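Long-range contact in G-protein alpha subunit Galpha7 (Naegleria fowleri, PDB 6NE6), which probably binds and hydrolyses GTP as the switchable alpha subunit of a heterotrimeric G protein, relaying signals from membrane receptors: residues Glu124-Asp129 and Cys213-Ser218. Sequence-based numbering, arbitrary orientation.
With EDO (1,2-ethanediol), chain D; EDO (1,2-ethanediol), chain H.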
# COMPACT_ATOMS: atom_id res chain seq x y z
N GLU A 124 10.97 -11.10 5.35
CA GLU A 124 12.38 -11.06 5.02
C GLU A 124 12.63 -10.82 3.54
O GLU A 124 13.78 -10.55 3.16
CB GLU A 124 13.06 -12.36 5.46
CG GLU A 124 12.95 -12.63 6.96
CD GLU A 124 13.66 -13.91 7.38
OE1 GLU A 124 14.74 -14.21 6.83
OE2 GLU A 124 13.14 -14.64 8.26
N PHE A 125 11.59 -10.89 2.71
CA PHE A 125 11.70 -10.86 1.26
C PHE A 125 10.77 -9.80 0.68
O PHE A 125 9.91 -9.23 1.37
CB PHE A 125 11.39 -12.24 0.66
CG PHE A 125 12.19 -13.34 1.29
CD1 PHE A 125 13.55 -13.45 1.01
CD2 PHE A 125 11.61 -14.24 2.16
CE1 PHE A 125 14.31 -14.44 1.59
CE2 PHE A 125 12.38 -15.24 2.75
CZ PHE A 125 13.73 -15.34 2.46
N GLN A 126 10.94 -9.53 -0.61
CA GLN A 126 10.23 -8.44 -1.27
C GLN A 126 8.98 -8.99 -1.97
O GLN A 126 8.89 -9.09 -3.19
CB GLN A 126 11.16 -7.71 -2.24
CG GLN A 126 12.40 -7.11 -1.55
CD GLN A 126 12.06 -6.08 -0.48
OE1 GLN A 126 11.20 -5.21 -0.68
NE2 GLN A 126 12.71 -6.18 0.67
N ILE A 127 8.00 -9.31 -1.13
CA ILE A 127 6.75 -9.95 -1.52
C ILE A 127 5.61 -8.97 -1.25
O ILE A 127 5.52 -8.42 -0.15
CB ILE A 127 6.53 -11.25 -0.74
CG1 ILE A 127 7.66 -12.24 -1.02
CG2 ILE A 127 5.20 -11.89 -1.09
CD1 ILE A 127 7.65 -13.41 -0.09
N GLU A 128 4.75 -8.75 -2.24
CA GLU A 128 3.65 -7.82 -2.07
C GLU A 128 2.74 -8.26 -0.94
O GLU A 128 2.57 -9.46 -0.69
CB GLU A 128 2.83 -7.70 -3.36
CG GLU A 128 3.62 -7.18 -4.55
CD GLU A 128 3.98 -5.71 -4.40
OE1 GLU A 128 3.14 -4.95 -3.88
OE2 GLU A 128 5.10 -5.32 -4.81
N ASP A 129 2.12 -7.28 -0.26
CA ASP A 129 1.16 -7.61 0.80
C ASP A 129 0.04 -8.51 0.28
O ASP A 129 -0.43 -9.39 1.01
CB ASP A 129 0.55 -6.34 1.40
CG ASP A 129 1.51 -5.57 2.28
OD1 ASP A 129 2.59 -6.10 2.62
OD2 ASP A 129 1.16 -4.44 2.64
N CYS A 213 14.13 -2.41 3.23
CA CYS A 213 13.81 -1.49 2.14
C CYS A 213 13.97 -2.15 0.78
O CYS A 213 13.14 -1.96 -0.12
CB CYS A 213 14.71 -0.26 2.21
SG CYS A 213 14.28 0.82 3.57
N TYR A 214 15.07 -2.88 0.59
CA TYR A 214 15.39 -3.52 -0.68
C TYR A 214 15.98 -4.89 -0.41
O TYR A 214 16.53 -5.16 0.67
CB TYR A 214 16.40 -2.72 -1.50
CG TYR A 214 15.96 -1.33 -1.84
CD1 TYR A 214 15.13 -1.09 -2.93
CD2 TYR A 214 16.37 -0.25 -1.06
CE1 TYR A 214 14.72 0.18 -3.24
CE2 TYR A 214 15.96 1.04 -1.37
CZ TYR A 214 15.14 1.25 -2.46
OH TYR A 214 14.73 2.53 -2.76
N GLU A 215 15.95 -5.74 -1.43
CA GLU A 215 16.52 -7.08 -1.27
C GLU A 215 18.01 -7.02 -0.97
O GLU A 215 18.52 -7.82 -0.18
CB GLU A 215 16.23 -7.92 -2.51
CG GLU A 215 16.83 -9.34 -2.45
CD GLU A 215 16.26 -10.21 -1.33
OE1 GLU A 215 15.23 -9.86 -0.72
OE2 GLU A 215 16.87 -11.28 -1.06
N ASP A 216 18.74 -6.08 -1.59
CA ASP A 216 20.19 -5.99 -1.42
C ASP A 216 20.59 -4.87 -0.46
O ASP A 216 21.60 -4.19 -0.65
CB ASP A 216 20.88 -5.80 -2.77
CG ASP A 216 20.56 -4.46 -3.42
OD1 ASP A 216 19.46 -3.91 -3.18
OD2 ASP A 216 21.40 -3.95 -4.19
N ASP A 217 19.80 -4.65 0.59
CA ASP A 217 20.10 -3.61 1.56
C ASP A 217 19.57 -4.09 2.91
O ASP A 217 18.59 -4.84 2.97
CB ASP A 217 19.49 -2.27 1.13
CG ASP A 217 20.12 -1.07 1.82
OD1 ASP A 217 19.84 -0.85 3.01
OD2 ASP A 217 20.91 -0.34 1.17
N SER A 218 20.24 -3.69 3.99
CA SER A 218 19.82 -4.09 5.33
C SER A 218 18.98 -3.04 6.03
O SER A 218 18.52 -3.28 7.16
CB SER A 218 21.04 -4.43 6.19
OG SER A 218 21.65 -5.65 5.76
C1 EDO D . 6.47 -4.46 -1.89
O1 EDO D . 7.08 -3.31 -1.28
C2 EDO D . 7.56 -5.44 -2.30
O2 EDO D . 8.27 -5.87 -1.13
C1 EDO H . 21.82 -8.23 1.58
O1 EDO H . 22.89 -8.97 2.19
C2 EDO H . 21.27 -7.22 2.57
O2 EDO H . 22.34 -6.38 3.04
O HOH W 1 14.53 -8.27 1.60
O HOH W 2 13.20 -10.82 -1.98
O HOH W 3 12.08 -3.57 -2.82
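Two waters reach Glu215 OE1 and tie it to the loop around Gln126. The nearer, 2.6 Å from OE1, donates to it and accepts a hydrogen bond from the backbone N-H of Gln126; the other, 2.9 Å from OE1, accepts from Gln126 NE2 and has more acceptors in reach, Glu124 O among them, than protons to give. No direct hydrogen bond joins the two segments. Glu215 CG is anti to its backbone N (chi1 178°), and a bend at chi2 of 63° helps turn the carboxylate back toward residues 124-126, where OE1 sits at the edge of the Phe125 ring, 4.3 Å from CD1. Gln126 CG, anti to its carbonyl carbon, lies 4.0 Å from Glu215 CB, and the amide plane is turned 63° from the carboxylate. Gln126 NE2 bonds to Lys212 O, while Gln126 OE1 takes protons from a third water at 2.8 Å and from an ethanediol, probably from the crystallisation liquor. That water reaches on, weakly, to Cys213 O. Phe125 packs on Ala63 of helix 39-66 and on Leu67 just beyond it. This water-mediated surface contact joins a loop of the helical part to the type I turn Tyr214-Asp217, consistent with the Ras-like and helical domain interface of a G-protein alpha subunit.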